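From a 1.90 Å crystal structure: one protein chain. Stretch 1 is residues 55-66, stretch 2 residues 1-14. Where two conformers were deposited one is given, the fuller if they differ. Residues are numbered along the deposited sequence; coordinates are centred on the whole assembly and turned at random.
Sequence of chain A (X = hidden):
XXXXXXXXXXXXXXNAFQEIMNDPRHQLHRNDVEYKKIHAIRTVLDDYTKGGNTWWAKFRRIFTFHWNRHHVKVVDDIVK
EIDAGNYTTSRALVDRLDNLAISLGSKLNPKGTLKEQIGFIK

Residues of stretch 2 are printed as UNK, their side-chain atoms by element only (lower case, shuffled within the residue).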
ATOM      1  N   TRP A  55     -14.102   6.221  -2.323  1.00 35.87           N
ATOM      2  CA  TRP A  55     -13.409   6.964  -1.259  1.00 35.61           C
ATOM      3  C   TRP A  55     -12.213   7.750  -1.738  1.00 35.32           C
ATOM      4  O   TRP A  55     -11.732   8.613  -1.032  1.00 35.14           O
ATOM      5  CB  TRP A  55     -12.938   5.978  -0.183  1.00 36.79           C
ATOM      6  CG  TRP A  55     -14.024   5.462   0.679  1.00 38.18           C
ATOM      7  CD1 TRP A  55     -14.670   4.241   0.593  1.00 37.05           C
ATOM      8  CD2 TRP A  55     -14.608   6.154   1.781  1.00 38.96           C
ATOM      9  NE1 TRP A  55     -15.622   4.151   1.595  1.00 38.21           N
ATOM     10  CE2 TRP A  55     -15.610   5.316   2.324  1.00 40.16           C
ATOM     11  CE3 TRP A  55     -14.397   7.417   2.348  1.00 41.54           C
ATOM     12  CZ2 TRP A  55     -16.393   5.704   3.405  1.00 42.68           C
ATOM     13  CZ3 TRP A  55     -15.167   7.794   3.449  1.00 44.40           C
ATOM     14  CH2 TRP A  55     -16.150   6.947   3.958  1.00 43.55           C
ATOM     15  N   TRP A  56     -11.717   7.433  -2.934  1.00 35.83           N
ATOM     16  CA  TRP A  56     -10.453   7.980  -3.436  1.00 35.20           C
ATOM     17  C   TRP A  56     -10.595   8.987  -4.587  1.00 38.35           C
ATOM     18  O   TRP A  56      -9.594   9.289  -5.249  1.00 36.02           O
ATOM     19  CB  TRP A  56      -9.571   6.831  -3.932  1.00 31.79           C
ATOM     20  CG  TRP A  56      -9.148   5.897  -2.874  1.00 29.13           C
ATOM     21  CD1 TRP A  56      -9.884   4.909  -2.341  1.00 28.96           C
ATOM     22  CD2 TRP A  56      -7.901   5.898  -2.169  1.00 26.69           C
ATOM     23  NE1 TRP A  56      -9.188   4.261  -1.394  1.00 27.02           N
ATOM     24  CE2 TRP A  56      -7.962   4.847  -1.252  1.00 26.24           C
ATOM     25  CE3 TRP A  56      -6.743   6.677  -2.237  1.00 25.80           C
ATOM     26  CZ2 TRP A  56      -6.898   4.528  -0.391  1.00 25.46           C
ATOM     27  CZ3 TRP A  56      -5.673   6.354  -1.397  1.00 25.08           C
ATOM     28  CH2 TRP A  56      -5.767   5.295  -0.483  1.00 25.10           C
ATOM     29  N   ALA A  57     -11.800   9.519  -4.835  1.00 40.83           N
ATOM     30  CA  ALA A  57     -12.007  10.420  -5.996  1.00 42.94           C
ATOM     31  C   ALA A  57     -11.128  11.668  -5.918  1.00 45.62           C
ATOM     32  O   ALA A  57     -10.540  12.083  -6.915  1.00 46.89           O
ATOM     33  CB  ALA A  57     -13.466  10.805  -6.125  1.00 45.85           C
ATOM     34  N   LYS A  58     -10.990  12.246  -4.729  1.00 45.69           N
ATOM     35  CA  LYS A  58     -10.135  13.416  -4.539  1.00 47.39           C
ATOM     36  C   LYS A  58      -8.690  13.170  -5.016  1.00 48.06           C
ATOM     37  O   LYS A  58      -7.985  14.101  -5.391  1.00 48.71           O
ATOM     38  CB  LYS A  58     -10.139  13.830  -3.048  1.00 50.63           C
ATOM     39  CG  LYS A  58      -9.095  14.883  -2.691  1.00 53.50           C
ATOM     40  CD  LYS A  58      -9.298  15.473  -1.303  1.00 57.62           C
ATOM     41  CE  LYS A  58      -8.165  16.450  -0.977  1.00 59.62           C
ATOM     42  NZ  LYS A  58      -8.577  17.410   0.090  1.00 64.99           N
ATOM     43  N   PHE A  59      -8.247  11.912  -4.982  1.00 45.64           N
ATOM     44  CA  PHE A  59      -6.884  11.546  -5.298  1.00 42.90           C
ATOM     45  C   PHE A  59      -6.790  10.768  -6.600  1.00 43.17           C
ATOM     46  O   PHE A  59      -5.856   9.993  -6.781  1.00 43.50           O
ATOM     47  CB  PHE A  59      -6.344  10.674  -4.159  1.00 41.51           C
ATOM     48  CG  PHE A  59      -6.405  11.338  -2.845  1.00 39.92           C
ATOM     49  CD1 PHE A  59      -5.491  12.314  -2.525  1.00 43.29           C
ATOM     50  CD2 PHE A  59      -7.372  11.014  -1.944  1.00 39.03           C
ATOM     51  CE1 PHE A  59      -5.542  12.957  -1.302  1.00 42.44           C
ATOM     52  CE2 PHE A  59      -7.428  11.646  -0.730  1.00 39.09           C
ATOM     53  CZ  PHE A  59      -6.524  12.632  -0.421  1.00 41.57           C
ATOM     54  N   ARG A  60      -7.754  10.963  -7.487  1.00 42.21           N
ATOM     55  CA  ARG A  60      -7.906  10.174  -8.719  1.00 45.77           C
ATOM     56  C   ARG A  60      -6.637  10.175  -9.556  1.00 43.37           C
ATOM     57  O   ARG A  60      -6.381   9.246 -10.308  1.00 40.58           O
ATOM     58  CB  ARG A  60      -9.112  10.683  -9.548  1.00 51.14           C
ATOM     59  CG  ARG A  60      -9.102  12.190  -9.857  1.00 58.86           C
ATOM     60  CD  ARG A  60     -10.514  12.813  -9.999  1.00 67.43           C
ATOM     61  NE  ARG A  60     -10.522  14.252 -10.360  1.00 71.86           N
ATOM     62  CZ  ARG A  60     -10.324  15.289  -9.527  1.00 74.16           C
ATOM     63  NH1 ARG A  60     -10.069  15.112  -8.241  1.00 72.42           N
ATOM     64  NH2 ARG A  60     -10.378  16.539  -9.991  1.00 78.65           N
ATOM     65  N   ARG A  61      -5.842  11.226  -9.383  1.00 45.50           N
ATOM     66  CA  ARG A  61      -4.562  11.393 -10.046  1.00 48.76           C
ATOM     67  C   ARG A  61      -3.577  10.232  -9.785  1.00 44.25           C
ATOM     68  O   ARG A  61      -2.830   9.835 -10.681  1.00 43.22           O
ATOM     69  CB  ARG A  61      -3.930  12.717  -9.586  1.00 54.57           C
ATOM     70  CG  ARG A  61      -2.668  13.066 -10.342  1.00 62.48           C
ATOM     71  CD  ARG A  61      -2.335  14.548 -10.301  1.00 71.82           C
ATOM     72  NE  ARG A  61      -0.921  14.783 -10.619  1.00 78.40           N
ATOM     73  CZ  ARG A  61      -0.355  15.982 -10.726  1.00 84.09           C
ATOM     74  NH1 ARG A  61       0.937  16.071 -11.001  1.00 85.85           N
ATOM     75  NH2 ARG A  61      -1.072  17.094 -10.557  1.00 87.16           N
ATOM     76  N   ILE A  62      -3.586   9.670  -8.583  1.00 39.76           N
ATOM     77  CA  ILE A  62      -2.634   8.596  -8.296  1.00 37.38           C
ATOM     78  C   ILE A  62      -2.860   7.329  -9.111  1.00 34.50           C
ATOM     79  O   ILE A  62      -1.920   6.582  -9.321  1.00 31.30           O
ATOM     80  CB  ILE A  62      -2.525   8.268  -6.793  1.00 37.28           C
ATOM     81  CG1 ILE A  62      -3.801   7.612  -6.264  1.00 36.66           C
ATOM     82  CG2 ILE A  62      -2.167   9.536  -6.033  1.00 38.12           C
ATOM     83  CD1 ILE A  62      -3.738   7.339  -4.771  1.00 37.95           C
ATOM     84  N   PHE A  63      -4.071   7.110  -9.618  1.00 32.65           N
ATOM     85  CA  PHE A  63      -4.361   5.884 -10.366  1.00 34.16           C
ATOM     86  C   PHE A  63      -3.733   5.900 -11.757  1.00 36.16           C
ATOM     87  O   PHE A  63      -3.636   4.862 -12.401  1.00 39.32           O
ATOM     88  CB  PHE A  63      -5.890   5.604 -10.459  1.00 34.38           C
ATOM     89  CG  PHE A  63      -6.510   5.332  -9.123  1.00 32.60           C
ATOM     90  CD1 PHE A  63      -6.918   6.379  -8.313  1.00 34.70           C
ATOM     91  CD2 PHE A  63      -6.608   4.047  -8.642  1.00 32.62           C
ATOM     92  CE1 PHE A  63      -7.443   6.127  -7.025  1.00 35.73           C
ATOM     93  CE2 PHE A  63      -7.093   3.786  -7.372  1.00 31.11           C
ATOM     94  CZ  PHE A  63      -7.537   4.824  -6.570  1.00 32.28           C
ATOM     95  N   THR A  64      -3.331   7.068 -12.231  1.00 36.42           N
ATOM     96  CA  THR A  64      -2.671   7.163 -13.531  1.00 40.27           C
ATOM     97  C   THR A  64      -1.151   6.941 -13.404  1.00 36.87           C
ATOM     98  O   THR A  64      -0.518   6.634 -14.383  1.00 39.46           O
ATOM     99  CB  THR A  64      -2.907   8.540 -14.207  1.00 45.15           C
ATOM    100  OG1 THR A  64      -2.201   9.570 -13.469  1.00 48.74           O
ATOM    101  CG2 THR A  64      -4.402   8.873 -14.284  1.00 47.18           C
ATOM    102  N   PHE A  65      -0.572   7.076 -12.212  1.00 33.27           N
ATOM    103  CA  PHE A  65       0.859   6.917 -12.075  1.00 33.77           C
ATOM    104  C   PHE A  65       1.310   5.473 -12.398  1.00 33.64           C
ATOM    105  O   PHE A  65       0.570   4.478 -12.207  1.00 31.36           O
ATOM    106  CB  PHE A  65       1.369   7.358 -10.696  1.00 33.42           C
ATOM    107  CG  PHE A  65       1.139   8.819 -10.371  1.00 34.16           C
ATOM    108  CD1 PHE A  65       1.063   9.803 -11.367  1.00 37.51           C
ATOM    109  CD2 PHE A  65       1.035   9.215  -9.053  1.00 33.79           C
ATOM    110  CE1 PHE A  65       0.888  11.147 -11.036  1.00 39.28           C
ATOM    111  CE2 PHE A  65       0.864  10.555  -8.725  1.00 35.78           C
ATOM    112  CZ  PHE A  65       0.800  11.525  -9.712  1.00 36.64           C
ATOM    113  N   HIS A  66       2.533   5.377 -12.914  1.00 32.44           N
ATOM    114  CA  HIS A  66       3.093   4.094 -13.330  1.00 31.37           C
ATOM    115  C   HIS A  66       3.057   3.049 -12.203  1.00 29.51           C
ATOM    116  O   HIS A  66       2.764   1.890 -12.422  1.00 28.35           O
ATOM    117  CB  HIS A  66       4.521   4.312 -13.728  1.00 31.14           C
ATOM    118  CG  HIS A  66       5.220   3.069 -14.122  1.00 30.72           C
ATOM    119  ND1 HIS A  66       4.882   2.362 -15.258  1.00 32.42           N
ATOM    120  CD2 HIS A  66       6.243   2.406 -13.546  1.00 30.20           C
ATOM    121  CE1 HIS A  66       5.688   1.326 -15.370  1.00 32.63           C
ATOM    122  NE2 HIS A  66       6.524   1.337 -14.351  1.00 31.36           N
ATOM    123  N   UNK A   1       3.490  17.052  -8.239  1.00 71.29           N
ATOM    124  CA  UNK A   1       4.713  16.276  -8.671  1.00 68.36           C
ATOM    125  C   UNK A   1       4.531  14.760  -8.836  1.00 59.52           C
ATOM    126  O   UNK A   1       3.639  14.115  -8.256  1.00 57.71           O
ATOM    127  o   UNK A   1       5.461  15.976  -6.406  1.00 71.33           O
ATOM    128  c   UNK A   1       6.336  17.931  -7.646  1.00 70.36           C
ATOM    129  c   UNK A   1       5.876  16.455  -7.694  1.00 69.28           C
ATOM    130  N   UNK A   2       5.458  14.192  -9.591  1.00 51.66           N
ATOM    131  CA  UNK A   2       5.335  12.838 -10.109  1.00 45.38           C
ATOM    132  C   UNK A   2       6.277  11.939  -9.345  1.00 38.21           C
ATOM    133  O   UNK A   2       7.465  12.148  -9.410  1.00 36.08           O
ATOM    134  c   UNK A   2       3.378  13.578 -12.361  1.00 46.77           C
ATOM    135  c   UNK A   2       4.860  13.862 -12.373  1.00 46.74           C
ATOM    136  c   UNK A   2       5.558  11.440 -12.221  1.00 45.06           C
ATOM    137  c   UNK A   2       5.708  12.831 -11.613  1.00 45.12           C
ATOM    138  N   UNK A   3       5.752  10.926  -8.642  1.00 34.71           N
ATOM    139  CA  UNK A   3       6.651  10.040  -7.915  1.00 34.76           C
ATOM    140  C   UNK A   3       7.582   9.208  -8.848  1.00 35.24           C
ATOM    141  O   UNK A   3       7.125   8.588  -9.810  1.00 33.27           O
ATOM    142  c   UNK A   3       4.339  10.561  -8.428  1.00 35.40           C
ATOM    143  c   UNK A   3       5.704   9.157  -7.112  1.00 33.54           C
ATOM    144  c   UNK A   3       4.413   9.164  -7.854  1.00 34.66           C
ATOM    145  N   UNK A   4       8.886   9.254  -8.541  1.00 34.57           N
ATOM    146  CA  UNK A   4       9.956   8.722  -9.362  1.00 33.63           C
ATOM    147  C   UNK A   4      10.435   7.351  -9.009  1.00 32.53           C
ATOM    148  O   UNK A   4      11.381   6.877  -9.615  1.00 33.42           O
ATOM    149  N   UNK A   5       9.758   6.682  -8.066  1.00 31.32           N
ATOM    150  CA  UNK A   5      10.046   5.288  -7.647  1.00 30.83           C
ATOM    151  C   UNK A   5       8.863   4.828  -6.789  1.00 29.87           C
ATOM    152  O   UNK A   5       7.999   5.645  -6.388  1.00 27.70           O
ATOM    153  n   UNK A   5      12.321   7.208  -5.903  1.00 35.87           N
ATOM    154  c   UNK A   5      11.477   6.201  -5.729  1.00 33.35           C
ATOM    155  o   UNK A   5      10.741   6.118  -4.751  1.00 31.71           O
ATOM    156  c   UNK A   5      11.386   5.175  -6.862  1.00 31.13           C
ATOM    157  N   UNK A   6       8.849   3.535  -6.500  1.00 28.27           N
ATOM    158  CA  UNK A   6       7.749   2.931  -5.816  1.00 28.47           C
ATOM    159  C   UNK A   6       7.567   3.476  -4.391  1.00 26.63           C
ATOM    160  O   UNK A   6       6.433   3.729  -3.952  1.00 26.07           O
ATOM    161  c   UNK A   6       7.917   1.426  -5.843  1.00 29.14           C
ATOM    162  c   UNK A   6       4.596  -0.704  -4.219  1.00 29.97           C
ATOM    163  c   UNK A   6       4.525  -0.163  -5.484  1.00 31.55           C
ATOM    164  c   UNK A   6       6.765   0.698  -5.275  1.00 30.02           C
ATOM    165  c   UNK A   6       5.600   0.549  -6.014  1.00 31.15           C
ATOM    166  c   UNK A   6       6.828   0.148  -4.025  1.00 29.80           C
ATOM    167  c   UNK A   6       5.749  -0.557  -3.493  1.00 31.26           C
ATOM    168  N   UNK A   7       8.656   3.698  -3.680  1.00 26.76           N
ATOM    169  CA  UNK A   7       8.541   4.248  -2.308  1.00 26.02           C
ATOM    170  C   UNK A   7       7.944   5.650  -2.321  1.00 25.84           C
ATOM    171  O   UNK A   7       7.157   5.993  -1.470  1.00 26.56           O
ATOM    172  c   UNK A   7       9.902   4.225  -1.592  1.00 28.36           C
ATOM    173  N   UNK A   8       8.304   6.463  -3.301  1.00 27.36           N
ATOM    174  CA  UNK A   8       7.730   7.818  -3.422  1.00 27.39           C
ATOM    175  C   UNK A   8       6.245   7.758  -3.752  1.00 27.44           C
ATOM    176  O   UNK A   8       5.458   8.547  -3.193  1.00 26.47           O
ATOM    177  c   UNK A   8       8.461   8.644  -4.457  1.00 28.85           C
ATOM    178  N   UNK A   9       5.836   6.822  -4.620  1.00 25.32           N
ATOM    179  CA  UNK A   9       4.385   6.621  -4.838  1.00 25.23           C
ATOM    180  C   UNK A   9       3.675   6.232  -3.503  1.00 24.77           C
ATOM    181  O   UNK A   9       2.604   6.723  -3.186  1.00 23.49           O
ATOM    182  c   UNK A   9       2.635   5.317  -6.060  1.00 25.34           C
ATOM    183  c   UNK A   9       0.630   4.171  -5.332  1.00 25.85           C
ATOM    184  c   UNK A   9       1.994   4.403  -5.235  1.00 25.35           C
ATOM    185  c   UNK A   9       0.480   5.756  -7.125  1.00 29.32           C
ATOM    186  c   UNK A   9       1.862   5.986  -7.014  1.00 29.39           C
ATOM    187  c   UNK A   9      -0.123   4.845  -6.280  1.00 27.95           C
ATOM    188  c   UNK A   9       4.111   5.579  -5.926  1.00 25.19           C
ATOM    189  o   UNK A   9      -1.457   4.593  -6.354  1.00 27.28           O
ATOM    190  N   UNK A  10       4.308   5.350  -2.736  1.00 22.90           N
ATOM    191  CA  UNK A  10       3.749   4.904  -1.481  1.00 22.96           C
ATOM    192  C   UNK A  10       3.643   6.011  -0.470  1.00 23.02           C
ATOM    193  O   UNK A  10       2.682   6.056   0.242  1.00 23.47           O
ATOM    194  c   UNK A  10       3.908   3.139   0.321  1.00 25.38           C
ATOM    195  n   UNK A  10       3.426   2.561   2.379  1.00 23.92           N
ATOM    196  c   UNK A  10       4.493   3.669  -0.932  1.00 22.74           C
ATOM    197  n   UNK A  10       2.644   2.598   0.382  1.00 24.48           N
ATOM    198  c   UNK A  10       2.378   2.264   1.632  1.00 23.82           C
ATOM    199  c   UNK A  10       4.391   3.116   1.591  1.00 25.62           C
ATOM    200  N   UNK A  11       4.598   6.922  -0.429  0.50 24.39           N
ATOM    201  CA  UNK A  11       4.462   8.074   0.479  0.50 26.97           C
ATOM    202  C   UNK A  11       3.227   8.939   0.127  0.50 27.70           C
ATOM    203  O   UNK A  11       2.458   9.336   0.994  0.50 27.94           O
ATOM    204  c   UNK A  11       5.717   8.926   0.453  0.50 29.77           C
ATOM    205  c   UNK A  11       5.592  10.050   1.439  0.50 33.04           C
ATOM    206  o   UNK A  11       5.510   8.560   3.335  0.50 37.45           O
ATOM    207  o   UNK A  11       3.959  10.156   3.194  0.50 36.44           O
ATOM    208  c   UNK A  11       4.987   9.568   2.762  0.50 35.94           C
ATOM    209  N   UNK A  12       3.017   9.200  -1.160  1.00 28.10           N
ATOM    210  CA  UNK A  12       1.817   9.937  -1.592  1.00 29.71           C
ATOM    211  C   UNK A  12       0.585   9.163  -1.192  1.00 27.22           C
ATOM    212  O   UNK A  12      -0.392   9.734  -0.674  1.00 27.62           O
ATOM    213  c   UNK A  12       2.961  12.384  -3.130  1.00 41.80           C
ATOM    214  c   UNK A  12       2.247  11.160  -5.256  1.00 40.89           C
ATOM    215  c   UNK A  12       2.763  11.014  -3.828  1.00 38.19           C
ATOM    216  c   UNK A  12       1.762  10.136  -3.118  1.00 32.73           C
ATOM    217  N   UNK A  13       0.616   7.846  -1.419  1.00 25.23           N
ATOM    218  CA  UNK A  13      -0.514   7.010  -1.077  1.00 25.09           C
ATOM    219  C   UNK A  13      -0.819   7.054   0.427  1.00 25.94           C
ATOM    220  O   UNK A  13      -1.997   7.077   0.847  1.00 25.68           O
ATOM    221  c   UNK A  13      -0.289   5.581  -1.529  1.00 24.52           C
ATOM    222  c   UNK A  13      -1.427   4.696  -1.258  1.00 24.77           C
ATOM    223  c   UNK A  13      -2.757   2.397   1.967  1.00 23.99           C
ATOM    224  c   UNK A  13      -2.869   3.247  -0.227  1.00 23.41           C
ATOM    225  c   UNK A  13      -2.432   4.342  -2.127  1.00 24.02           C
ATOM    226  c   UNK A  13      -1.031   3.890   1.202  1.00 25.91           C
ATOM    227  c   UNK A  13      -3.420   2.458   0.763  1.00 24.54           C
ATOM    228  c   UNK A  13      -1.688   3.976  -0.034  1.00 25.54           C
ATOM    229  c   UNK A  13      -1.590   3.103   2.188  1.00 26.59           C
ATOM    230  n   UNK A  13      -3.298   3.485  -1.507  1.00 23.54           N
ATOM    231  N   UNK A  14       0.234   7.053   1.239  0.50 26.72           N
ATOM    232  CA  UNK A  14       0.073   7.080   2.680  0.50 27.29           C
ATOM    233  C   UNK A  14      -0.648   8.357   3.144  0.50 28.72           C
ATOM    234  O   UNK A  14      -1.504   8.308   4.021  0.50 28.35           O
ATOM    235  c   UNK A  14       4.005   7.424   5.980  0.50 35.18           C
ATOM    236  n   UNK A  14       3.620   6.791   4.870  0.50 34.36           N
ATOM    237  n   UNK A  14       4.629   8.579   5.853  0.50 36.51           N
ATOM    238  n   UNK A  14       3.797   6.914   7.188  0.50 35.44           N
ATOM    239  c   UNK A  14       1.947   5.568   3.615  0.50 29.61           C
ATOM    240  c   UNK A  14       1.437   6.982   3.365  0.50 28.98           C
ATOM    241  c   UNK A  14       2.897   5.548   4.814  0.50 30.70           C
TER

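Position 1 has three side-chain atoms: a first carbon carrying one oxygen and one carbon. This is Thr1. Its CA-to-CB bond points away from stretch 1. Its backbone N lies 3.9 Å from Arg61 NH1, two like charges close together in a poorly ordered region.

Position 2 has four carbons, forked at the first, with one arm two carbons long. The end of that arm nears both Arg61 and Phe65. This is Ile2. Its CD1 is 3.7 Å from Phe65 CE1 and also 3.7 Å from Arg61 NH1, at the edge of the guanidinium.

Position 3 has three carbons that close a ring onto the backbone N. One of them sits over a face of the Phe65 ring. This is Pro3. Its CD is 3.5 Å from Phe65 CE2 and 3.8 Å from the ring centroid, a CH-pi contact.

Position 4 has no side-chain atoms, so it is Gly4. It does not touch stretch 1.

Position 5 has two carbons, the second carrying one oxygen and one nitrogen. It does not reach stretch 1. This is Asn5, the N-cap of the helix that follows. Its OD1 accepts from the backbone N of position 8 at 2.9 Å.

Position 6 has one carbon and then a ring of six carbons, with no oxygen. This is Phe6, out of reach of stretch 1.

Positions 7 and 8 each have a single carbon. They are Ala7 and Ala8, and neither touches stretch 1.

Position 9 has one carbon, then a six-carbon ring bearing an oxygen. The ring edge meets Ile62 and Phe65. This is Tyr9. Its CE2 is 3.4 Å from Ile62 O, and its CD2 is 3.9 Å from Phe65 CD2.

Position 10 has one carbon and a five-membered ring of three carbons and two nitrogens. This is His10. Both ring nitrogens are hydrogen-bonded elsewhere in the structure.

Position 11 has three carbons, the third carrying two oxygens. This is Glu11, far from stretch 1.

Position 12 has four carbons, forked at the second. Its CA-to-CB bond points toward stretch 1. This is Leu12. Its CD1 is 3.8 Å from Phe65 CE2.

Position 13 has one carbon, then fused five- and six-membered rings holding eight carbons and one nitrogen. It lies against Trp56 and Ile62. This is Trp13. Its NE1 is 3.2 Å from Trp56 CH2, and its CD1 is 4.2 Å from Ile62 CD1.

Position 14 has three carbons, a nitrogen, then a carbon carrying two more nitrogens. This is Arg14. Its CA-to-CB bond points away from stretch 1. Its NH2 forms a salt bridge with Glu11 OE2 at 2.7 Å.

The contact is mainly apolar, and no hydrogen bond crosses it. Phe65 gives the largest covered area and touches both the N-terminal loop and the helix. Ile62 packs against Tyr9 and Trp13, one helical turn apart. The Trp56 and Trp13 rings are near parallel but slid apart, so they barely overlap.

Stretch 2 (1-14) TIPGNFAAYHELWR
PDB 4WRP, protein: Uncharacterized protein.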